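Local atomic coordinates of leucine aminopeptidase (Legionella pneumophila, PDB entry 5GNE), a protein that probably removes amino acids from the N-terminal end of peptides, as a zinc-dependent metalloexopeptidase of the M28 family. Residues Phe224-Ile230 and Ile369-Asn375; Ala129-Val135 and Lys167-Pro171; Gln267-Asn273 and Asp338-Val343. Residue numbers count along the deposited sequence, not the author numbering.

Interaction 1: residues Phe224-Ile230 and Ile369-Asn375; sequences FELNRPI and IVELGLN. With SO4 (sulfate ion), chain E.
This is a helix-end to loop contact: the last turn of helix 355-373 and the chain end meet the extended linker between helix 202-221 and strand 230-235, burying 504 Å² in total. Nearest CA pairs are Leu226 with Gly373 (5.1 Å) and Asn227 with Leu374 (5.7 Å). Extended phi/psi at Phe224 to Leu226 gives way to -94/7 at Asn227. Asn227 N donates a hydrogen bond to Gly373 O (2.9 Å, 155° at the hydrogen). Leu226 (chi1 m, chi2 t) sends CD1 to Ile369 CG2 (3.4 Å) and CD2 to Gly373 CA (3.6 Å) and Leu374 CD2 (3.8 Å). A CB on Gly373 would fall 2.3 Å from Leu226 CD2, a clash. The linker joins one of the helices flanking the mixed sheet of the M28 alpha/beta fold to a strand of that sheet, and the C-terminal helix packs on the start of strand 230-235: Ile230 CG2 lies 4.0 Å from Ile369 CD1. At the other end, the Phe224 ring (chi1 p) puts CZ 4.0 Å from Val370 CG2, edge-on, and is also covered by helix 99-106. Arg228 NE makes a weak hydrogen bond to Leu372 O (3.1 Å), while NH1 and NH2 of Arg228 each donate to a sulfate, O3 and O2 respectively, at 3.0 Å; Arg228 NH1 also bonds Glu184 O, and Glu184 N binds the same ion, probably from the crystallisation liquor.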
loop_
_atom_site.group_PDB
_atom_site.type_symbol
_atom_site.label_atom_id
_atom_site.label_comp_id
_atom_site.label_asym_id
_atom_site.label_seq_id
_atom_site.Cartn_x
_atom_site.Cartn_y
_atom_site.Cartn_z
ATOM N N PHE A 224 -1.959 -14.265 22.636
ATOM C CA PHE A 224 -3.300 -14.591 22.176
ATOM C C PHE A 224 -3.312 -14.705 20.648
ATOM O O PHE A 224 -2.476 -14.142 19.939
ATOM C CB PHE A 224 -4.334 -13.570 22.667
ATOM C CG PHE A 224 -4.015 -12.141 22.289
ATOM C CD1 PHE A 224 -4.416 -11.621 21.061
ATOM C CD2 PHE A 224 -3.298 -11.325 23.160
ATOM C CE1 PHE A 224 -4.116 -10.326 20.716
ATOM C CE2 PHE A 224 -3.005 -10.026 22.820
ATOM C CZ PHE A 224 -3.413 -9.529 21.597
ATOM N N GLU A 225 -4.236 -15.504 20.155
ATOM C CA GLU A 225 -4.430 -15.673 18.732
ATOM C C GLU A 225 -5.512 -14.697 18.282
ATOM O O GLU A 225 -6.192 -14.096 19.110
ATOM C CB GLU A 225 -4.801 -17.109 18.413
ATOM C CG GLU A 225 -3.617 -18.044 18.537
ATOM C CD GLU A 225 -3.687 -19.178 17.552
ATOM O OE1 GLU A 225 -4.743 -19.328 16.912
ATOM O OE2 GLU A 225 -2.695 -19.910 17.403
ATOM N N LEU A 226 -5.635 -14.490 16.980
ATOM C CA LEU A 226 -6.724 -13.656 16.484
ATOM C C LEU A 226 -7.835 -14.579 16.024
ATOM O O LEU A 226 -7.589 -15.746 15.771
ATOM C CB LEU A 226 -6.223 -12.791 15.349
ATOM C CG LEU A 226 -5.377 -11.690 15.996
ATOM C CD1 LEU A 226 -4.537 -11.042 14.953
ATOM C CD2 LEU A 226 -6.230 -10.650 16.712
ATOM N N ASN A 227 -9.054 -14.065 15.899
ATOM C CA ASN A 227 -10.145 -14.877 15.399
ATOM C C ASN A 227 -10.382 -14.750 13.896
ATOM O O ASN A 227 -11.347 -15.302 13.377
ATOM C CB ASN A 227 -11.433 -14.524 16.144
ATOM C CG ASN A 227 -11.367 -14.844 17.622
ATOM O OD1 ASN A 227 -10.698 -15.790 18.046
ATOM N ND2 ASN A 227 -12.080 -14.071 18.419
ATOM N N ARG A 228 -9.490 -14.044 13.203
ATOM C CA ARG A 228 -9.590 -13.845 11.756
ATOM C C ARG A 228 -8.208 -14.046 11.192
ATOM O O ARG A 228 -7.242 -13.751 11.880
ATOM C CB ARG A 228 -10.024 -12.428 11.411
ATOM C CG ARG A 228 -11.130 -11.896 12.251
ATOM C CD ARG A 228 -11.480 -10.450 11.869
ATOM N NE ARG A 228 -12.858 -10.222 12.280
ATOM C CZ ARG A 228 -13.913 -10.762 11.685
ATOM N NH1 ARG A 228 -13.765 -11.524 10.615
ATOM N NH2 ARG A 228 -15.111 -10.515 12.149
ATOM N N PRO A 229 -8.097 -14.458 9.921
ATOM C CA PRO A 229 -6.798 -14.363 9.246
ATOM C C PRO A 229 -6.344 -12.904 9.117
ATOM O O PRO A 229 -7.166 -12.032 8.821
ATOM C CB PRO A 229 -7.062 -14.950 7.866
ATOM C CG PRO A 229 -8.403 -15.642 7.981
ATOM C CD PRO A 229 -9.162 -14.901 9.012
ATOM N N ILE A 230 -5.046 -12.672 9.289
ATOM C CA ILE A 230 -4.447 -11.380 9.058
ATOM C C ILE A 230 -3.470 -11.518 7.920
ATOM O O ILE A 230 -2.565 -12.330 7.979
ATOM C CB ILE A 230 -3.676 -10.870 10.291
ATOM C CG1 ILE A 230 -4.529 -11.029 11.539
ATOM C CG2 ILE A 230 -3.241 -9.415 10.082
ATOM C CD1 ILE A 230 -5.904 -10.389 11.452
ATOM N N ILE A 369 -5.363 -4.268 14.231
ATOM C CA ILE A 369 -5.397 -5.719 14.189
ATOM C C ILE A 369 -6.111 -6.333 15.402
ATOM O O ILE A 369 -6.881 -7.272 15.264
ATOM C CB ILE A 369 -3.985 -6.288 14.085
ATOM C CG1 ILE A 369 -3.414 -6.052 12.688
ATOM C CG2 ILE A 369 -3.982 -7.775 14.332
ATOM C CD1 ILE A 369 -2.002 -6.525 12.585
ATOM N N VAL A 370 -5.891 -5.798 16.596
ATOM C CA VAL A 370 -6.524 -6.388 17.775
ATOM C C VAL A 370 -8.019 -6.102 17.786
ATOM O O VAL A 370 -8.837 -7.003 17.988
ATOM C CB VAL A 370 -5.893 -5.876 19.097
ATOM C CG1 VAL A 370 -6.731 -6.289 20.293
ATOM C CG2 VAL A 370 -4.484 -6.415 19.247
ATOM N N GLU A 371 -8.403 -4.849 17.608
ATOM C CA GLU A 371 -9.808 -4.544 17.769
ATOM C C GLU A 371 -10.677 -5.123 16.642
ATOM O O GLU A 371 -11.838 -5.479 16.882
ATOM C CB GLU A 371 -10.010 -3.052 17.931
ATOM C CG GLU A 371 -9.280 -2.521 19.169
ATOM C CD GLU A 371 -9.950 -2.911 20.479
ATOM O OE1 GLU A 371 -10.971 -3.617 20.448
ATOM O OE2 GLU A 371 -9.477 -2.493 21.555
ATOM N N LEU A 372 -10.128 -5.246 15.436
ATOM C CA LEU A 372 -10.839 -5.979 14.384
ATOM C C LEU A 372 -10.667 -7.505 14.538
ATOM O O LEU A 372 -11.614 -8.276 14.324
ATOM C CB LEU A 372 -10.356 -5.528 13.011
ATOM C CG LEU A 372 -10.827 -4.147 12.552
ATOM C CD1 LEU A 372 -10.195 -3.780 11.238
ATOM C CD2 LEU A 372 -12.326 -4.174 12.381
ATOM N N GLY A 373 -9.454 -7.924 14.908
ATOM C CA GLY A 373 -9.074 -9.326 14.995
ATOM C C GLY A 373 -9.817 -10.120 16.056
ATOM O O GLY A 373 -9.988 -11.329 15.938
ATOM N N LEU A 374 -10.250 -9.424 17.100
ATOM C CA LEU A 374 -11.026 -10.029 18.165
ATOM C C LEU A 374 -12.452 -9.396 18.340
ATOM O O LEU A 374 -13.170 -9.721 19.276
ATOM C CB LEU A 374 -10.221 -9.886 19.460
ATOM C CG LEU A 374 -8.736 -10.185 19.608
ATOM C CD1 LEU A 374 -8.218 -9.681 20.961
ATOM C CD2 LEU A 374 -8.538 -11.696 19.525
ATOM N N ASN A 375 -12.872 -8.554 17.396
ATOM C CA ASN A 375 -14.223 -7.929 17.362
ATOM C C ASN A 375 -14.730 -7.300 18.672
ATOM O O ASN A 375 -14.364 -6.169 19.013
ATOM C CB ASN A 375 -15.258 -8.937 16.895
ATOM C CG ASN A 375 -14.846 -9.646 15.643
ATOM O OD1 ASN A 375 -13.750 -10.208 15.546
ATOM N ND2 ASN A 375 -15.735 -9.636 14.668
HETATM S S SO4 E . -17.392 -12.247 10.008
HETATM O O1 SO4 E . -17.327 -13.065 11.221
HETATM O O2 SO4 E . -17.430 -10.821 10.347
HETATM O O3 SO4 E . -16.233 -12.527 9.170
HETATM O O4 SO4 E . -18.597 -12.609 9.266
#

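Interaction 2: residues Ala129-Val135 and Lys167-Pro171; sequences AKSRTGV and KFIQP
Ala129 (phi/psi -65/-16) begins the approach to helix 132-151 and takes the first hydrogen bond from 167-171: Gln170 N donates to Ala129 O (3.2 Å, 149° at the hydrogen), and Ala129 CB packs 3.7 Å from Phe168 CD1. Lys130, whose CA lies 5.7 Å from that of Phe168, points its CB away, yet its CG lies at the ring edge, near its plane, 3.9 Å from Phe168 CE1. The carbonyl of Lys130 touches the tip of Ile169 (Lys130 O to Ile169 CD1, 3.1 Å). Ser131 is the N-cap: with chi1 p and phi/psi -98/164, its OG accepts from Gly134 N (3.1 Å, 159°), and it also has Asn126 as a partner. Helical phi/psi holds from Arg132 onward, and Val135 N bonds back to Ser131 O (3.2 Å). Gly134 O receives Gln170 NE2 (2.9 Å, 164°), a side-chain bond to the first turn made by an extended Gln170 (chi1 t, chi2 t). Val135, 4.6 Å from Gln170 between CA atoms, closes the contact with CG2 3.6 Å from Ile169 CD1, reached because Ile169 takes chi1 p. Ile169 is also the corner (-66/-22) at which the chain turns into strand 170-177. Gln170 OE1 bonds Ala237 N, just beyond strand 230-235, and NE2 also bonds Arg127 O, so this one side chain links the helix start to the loop leading to the zinc ligand Glu239. The contact therefore sets the capped start of helix 132-151 against the start of strand 170-177, next to the edge strand 157-164 of the mixed sheet.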
loop_
_atom_site.group_PDB
_atom_site.type_symbol
_atom_site.label_atom_id
_atom_site.label_comp_id
_atom_site.label_asym_id
_atom_site.label_seq_id
_atom_site.Cartn_x
_atom_site.Cartn_y
_atom_site.Cartn_z
ATOM N N ALA A 129 10.697 -2.256 -9.895
ATOM C CA ALA A 129 10.000 -3.443 -10.374
ATOM C C ALA A 129 10.676 -4.085 -11.583
ATOM O O ALA A 129 10.373 -5.229 -11.922
ATOM C CB ALA A 129 8.533 -3.111 -10.701
ATOM N N LYS A 130 11.569 -3.350 -12.237
ATOM C CA LYS A 130 12.320 -3.885 -13.367
ATOM C C LYS A 130 13.677 -4.465 -12.976
ATOM O O LYS A 130 14.264 -5.216 -13.755
ATOM C CB LYS A 130 12.572 -2.813 -14.437
ATOM C CG LYS A 130 11.361 -2.213 -15.092
ATOM C CD LYS A 130 11.777 -1.136 -16.098
ATOM C CE LYS A 130 11.001 -1.278 -17.413
ATOM N NZ LYS A 130 11.596 -0.499 -18.543
ATOM N N SER A 131 14.196 -4.120 -11.797
ATOM C CA SER A 131 15.594 -4.452 -11.509
ATOM C C SER A 131 15.727 -5.724 -10.677
ATOM O O SER A 131 14.766 -6.217 -10.088
ATOM C CB SER A 131 16.313 -3.291 -10.803
ATOM O OG SER A 131 15.927 -3.167 -9.443
ATOM N N ARG A 132 16.938 -6.262 -10.672
ATOM C CA ARG A 132 17.280 -7.444 -9.903
ATOM C C ARG A 132 17.149 -7.150 -8.406
ATOM O O ARG A 132 16.615 -7.966 -7.649
ATOM C CB ARG A 132 18.683 -7.927 -10.285
ATOM C CG ARG A 132 19.047 -9.317 -9.775
ATOM C CD ARG A 132 17.903 -10.307 -10.098
ATOM N NE ARG A 132 18.100 -11.671 -9.578
ATOM C CZ ARG A 132 18.259 -12.010 -8.299
ATOM N NH1 ARG A 132 18.312 -11.084 -7.369
ATOM N NH2 ARG A 132 18.406 -13.284 -7.949
ATOM N N THR A 133 17.656 -6.001 -7.968
ATOM C CA THR A 133 17.515 -5.633 -6.566
ATOM C C THR A 133 16.056 -5.545 -6.170
ATOM O O THR A 133 15.683 -5.997 -5.094
ATOM C CB THR A 133 18.201 -4.301 -6.244
ATOM O OG1 THR A 133 17.904 -3.344 -7.272
ATOM C CG2 THR A 133 19.701 -4.488 -6.160
ATOM N N GLY A 134 15.228 -4.987 -7.051
ATOM C CA GLY A 134 13.791 -4.955 -6.839
ATOM C C GLY A 134 13.198 -6.335 -6.602
ATOM O O GLY A 134 12.316 -6.502 -5.768
ATOM N N VAL A 135 13.703 -7.332 -7.318
ATOM C CA VAL A 135 13.280 -8.713 -7.124
ATOM C C VAL A 135 13.774 -9.250 -5.777
ATOM O O VAL A 135 13.033 -9.909 -5.051
ATOM C CB VAL A 135 13.785 -9.614 -8.279
ATOM C CG1 VAL A 135 13.549 -11.089 -7.971
ATOM C CG2 VAL A 135 13.137 -9.188 -9.604
ATOM N N LYS A 167 4.577 -8.055 -17.174
ATOM C CA LYS A 167 5.204 -6.772 -17.437
ATOM C C LYS A 167 6.391 -6.480 -16.550
ATOM O O LYS A 167 7.276 -5.730 -16.949
ATOM C CB LYS A 167 4.167 -5.650 -17.305
ATOM C CG LYS A 167 2.820 -6.037 -17.889
ATOM C CD LYS A 167 1.807 -4.917 -17.800
ATOM C CE LYS A 167 1.582 -4.262 -19.164
ATOM N NZ LYS A 167 0.578 -3.134 -19.134
ATOM N N PHE A 168 6.397 -7.033 -15.339
ATOM C CA PHE A 168 7.449 -6.712 -14.364
ATOM C C PHE A 168 7.980 -7.925 -13.611
ATOM O O PHE A 168 7.212 -8.690 -13.033
ATOM C CB PHE A 168 6.927 -5.664 -13.383
ATOM C CG PHE A 168 6.671 -4.319 -14.012
ATOM C CD1 PHE A 168 7.727 -3.475 -14.335
ATOM C CD2 PHE A 168 5.387 -3.925 -14.347
ATOM C CE1 PHE A 168 7.494 -2.223 -14.928
ATOM C CE2 PHE A 168 5.147 -2.684 -14.945
ATOM C CZ PHE A 168 6.197 -1.834 -15.235
ATOM N N ILE A 169 9.299 -8.088 -13.598
ATOM C CA ILE A 169 9.907 -9.250 -12.951
ATOM C C ILE A 169 9.719 -9.269 -11.430
ATOM O O ILE A 169 9.798 -10.317 -10.803
ATOM C CB ILE A 169 11.418 -9.362 -13.288
ATOM C CG1 ILE A 169 12.155 -8.058 -12.998
ATOM C CG2 ILE A 169 11.623 -9.752 -14.738
ATOM C CD1 ILE A 169 13.670 -8.193 -13.074
ATOM N N GLN A 170 9.477 -8.119 -10.828
ATOM C CA GLN A 170 9.270 -8.072 -9.385
ATOM C C GLN A 170 7.862 -8.550 -9.017
ATOM O O GLN A 170 6.872 -7.984 -9.462
ATOM C CB GLN A 170 9.510 -6.648 -8.874
ATOM C CG GLN A 170 9.262 -6.447 -7.398
ATOM C CD GLN A 170 9.264 -4.983 -7.033
ATOM O OE1 GLN A 170 8.409 -4.225 -7.475
ATOM N NE2 GLN A 170 10.225 -4.574 -6.238
ATOM N N PRO A 171 7.763 -9.595 -8.183
ATOM C CA PRO A 171 6.438 -10.081 -7.795
ATOM C C PRO A 171 5.952 -9.405 -6.524
ATOM O O PRO A 171 6.769 -8.848 -5.772
ATOM C CB PRO A 171 6.683 -11.562 -7.526
ATOM C CG PRO A 171 8.038 -11.568 -6.967
ATOM C CD PRO A 171 8.824 -10.454 -7.640
#

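Interaction 3: residues Gln267-Asn273 and Asp338-Val343; sequences QAGYRAN and DDNPYV
In 338-343, Asp338 faces Ala272: their CA atoms lie 6.3 Å apart and Asp338 OD2 sits 3.0 Å from Ala272 CB, a tight van der Waals approach at the surface. Asp339 turns its CB away, but its carbonyl meets the edge of the Tyr270 ring, with Asp339 O 3.3 Å from Tyr270 CE2. Asn340, the register partner of Tyr270 (CA to CA 6.8 Å), lies against one ring face through CG, with Asn340 CB 3.6 Å from Tyr270 CD2; Tyr270 takes chi1 t and chi2 80° to present that face. Asn340 (chi1 t) also forms an Asx turn, its OD1 accepting from Tyr342 N (2.8 Å, 151°), inside a type I beta turn from Asn340 to Val343, while its ND2 bonds Asp203. Pro341 CD comes 3.7 Å from Tyr270 OH, and the Tyr342 ring borders the same side chain, with Tyr342 CE2 4.1 Å from Tyr270 CE1. Val343 CG1 lies 3.6 Å from Gln267 OE1. The two loops border the dinuclear zinc site: the Gln267 side chain is about 4 Å from a bound zinc ion and directly follows the zinc ligand Asp266, and Val343 directly precedes the zinc ligand His344. With no hydrogen bond crossing between the segments, their fit rests on van der Waals contact centred on Tyr270, and the polar bonding of Asn340 goes to its own turn and to Asp203.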
loop_
_atom_site.group_PDB
_atom_site.type_symbol
_atom_site.label_atom_id
_atom_site.label_comp_id
_atom_site.label_asym_id
_atom_site.label_seq_id
_atom_site.Cartn_x
_atom_site.Cartn_y
_atom_site.Cartn_z
ATOM N N GLN A 267 4.390 5.641 3.068
ATOM C CA GLN A 267 5.079 6.727 3.799
ATOM C C GLN A 267 4.606 6.860 5.234
ATOM O O GLN A 267 3.654 7.590 5.529
ATOM C CB GLN A 267 4.940 8.056 3.089
ATOM C CG GLN A 267 5.637 8.039 1.772
ATOM C CD GLN A 267 5.157 9.137 0.876
ATOM O OE1 GLN A 267 5.257 10.313 1.216
ATOM N NE2 GLN A 267 4.634 8.765 -0.278
ATOM N N ALA A 268 5.230 6.073 6.106
ATOM C CA ALA A 268 4.912 6.087 7.532
ATOM C C ALA A 268 6.034 6.633 8.419
ATOM O O ALA A 268 6.048 6.354 9.621
ATOM C CB ALA A 268 4.545 4.704 7.978
ATOM N N GLY A 269 7.005 7.336 7.839
ATOM C CA GLY A 269 8.206 7.640 8.592
ATOM C C GLY A 269 8.815 9.026 8.583
ATOM O O GLY A 269 9.810 9.262 9.263
ATOM N N TYR A 270 8.226 9.950 7.843
ATOM C CA TYR A 270 8.811 11.271 7.715
ATOM C C TYR A 270 7.943 12.299 8.381
ATOM O O TYR A 270 6.743 12.369 8.124
ATOM C CB TYR A 270 9.017 11.644 6.258
ATOM C CG TYR A 270 9.422 13.094 6.044
ATOM C CD1 TYR A 270 10.727 13.507 6.229
ATOM C CD2 TYR A 270 8.495 14.044 5.633
ATOM C CE1 TYR A 270 11.111 14.825 6.016
ATOM C CE2 TYR A 270 8.866 15.365 5.424
ATOM C CZ TYR A 270 10.173 15.746 5.616
ATOM O OH TYR A 270 10.534 17.052 5.406
ATOM N N ARG A 271 8.554 13.093 9.251
ATOM C CA ARG A 271 7.845 14.210 9.830
ATOM C C ARG A 271 8.321 15.502 9.210
ATOM O O ARG A 271 9.513 15.699 9.035
ATOM C CB ARG A 271 8.011 14.260 11.344
ATOM C CG ARG A 271 7.350 13.110 12.045
ATOM C CD ARG A 271 7.181 13.457 13.494
ATOM N NE ARG A 271 6.692 12.343 14.295
ATOM C CZ ARG A 271 6.944 12.215 15.589
ATOM N NH1 ARG A 271 7.656 13.146 16.210
ATOM N NH2 ARG A 271 6.470 11.183 16.268
ATOM N N ALA A 272 7.375 16.349 8.824
ATOM C CA ALA A 272 7.697 17.651 8.256
ATOM C C ALA A 272 8.373 18.506 9.336
ATOM O O ALA A 272 9.444 19.072 9.113
ATOM C CB ALA A 272 6.447 18.325 7.723
ATOM N N ASN A 273 7.723 18.607 10.495
ATOM C CA ASN A 273 8.339 19.149 11.703
ATOM C C ASN A 273 8.635 18.001 12.660
ATOM O O ASN A 273 7.715 17.386 13.191
ATOM C CB ASN A 273 7.431 20.185 12.364
ATOM C CG ASN A 273 6.730 21.073 11.350
ATOM O OD1 ASN A 273 7.364 21.890 10.676
ATOM N ND2 ASN A 273 5.417 20.922 11.240
ATOM N N ASP A 338 2.310 20.147 3.573
ATOM C CA ASP A 338 3.671 20.082 4.069
ATOM C C ASP A 338 4.098 18.616 3.904
ATOM O O ASP A 338 3.875 17.766 4.774
ATOM C CB ASP A 338 3.792 20.573 5.498
ATOM C CG ASP A 338 5.180 21.123 5.791
ATOM O OD1 ASP A 338 5.828 21.609 4.829
ATOM O OD2 ASP A 338 5.598 21.149 6.970
ATOM N N ASP A 339 4.720 18.366 2.749
ATOM C CA ASP A 339 5.048 17.052 2.200
ATOM C C ASP A 339 6.399 16.518 2.562
ATOM O O ASP A 339 7.185 17.153 3.256
ATOM C CB ASP A 339 5.049 17.111 0.672
ATOM C CG ASP A 339 3.684 17.240 0.095
ATOM O OD1 ASP A 339 2.723 16.946 0.830
ATOM O OD2 ASP A 339 3.572 17.677 -1.072
ATOM N N ASN A 340 6.644 15.301 2.096
ATOM C CA ASN A 340 7.996 14.807 1.985
ATOM C C ASN A 340 8.510 15.276 0.618
ATOM O O ASN A 340 8.140 14.716 -0.404
ATOM C CB ASN A 340 8.040 13.292 2.132
ATOM C CG ASN A 340 9.447 12.747 2.112
ATOM O OD1 ASN A 340 10.388 13.411 1.677
ATOM N ND2 ASN A 340 9.610 11.552 2.639
ATOM N N PRO A 341 9.355 16.320 0.595
ATOM C CA PRO A 341 9.879 16.817 -0.685
ATOM C C PRO A 341 10.880 15.870 -1.326
ATOM O O PRO A 341 11.252 16.091 -2.471
ATOM C CB PRO A 341 10.565 18.131 -0.296
ATOM C CG PRO A 341 11.004 17.906 1.119
ATOM C CD PRO A 341 9.914 17.060 1.745
ATOM N N TYR A 342 11.304 14.832 -0.612
ATOM C CA TYR A 342 12.374 13.977 -1.115
ATOM C C TYR A 342 11.907 12.689 -1.802
ATOM O O TYR A 342 12.725 11.997 -2.417
ATOM C CB TYR A 342 13.325 13.598 0.025
ATOM C CG TYR A 342 13.776 14.745 0.910
ATOM C CD1 TYR A 342 14.804 15.597 0.522
ATOM C CD2 TYR A 342 13.198 14.950 2.156
ATOM C CE1 TYR A 342 15.230 16.638 1.348
ATOM C CE2 TYR A 342 13.611 15.984 2.981
ATOM C CZ TYR A 342 14.628 16.828 2.576
ATOM O OH TYR A 342 15.041 17.850 3.414
ATOM N N VAL A 343 10.613 12.366 -1.721
ATOM C CA VAL A 343 10.124 11.124 -2.323
ATOM C C VAL A 343 10.423 11.073 -3.818
ATOM O O VAL A 343 10.364 12.082 -4.503
ATOM C CB VAL A 343 8.608 10.923 -2.085
ATOM C CG1 VAL A 343 8.338 10.676 -0.598
ATOM C CG2 VAL A 343 7.816 12.128 -2.595
#

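Along the chain, interaction 2 closes before the other two open, and interaction 3 is nested within the loop closed by interaction 1. None touches another. Interactions 1 and 2 have centres 33 Å apart, the centres of interactions 1 and 3 are separated by 31 Å, and those of interactions 2 and 3 by 26 Å. The eight-stranded mixed sheet relates them. Strand 230-235 starts at interaction 1 and runs beside strand 170-177, which starts at interaction 2; interaction 3 joins loops that follow strands 259-264 and 328-332. Helix 355-373 follows the second loop of interaction 3 and ends in interaction 1. Interaction 3 borders the zinc site; in interaction 2 the Gln170 side chain is about 12 Å from a zinc ion; interaction 1 lies away.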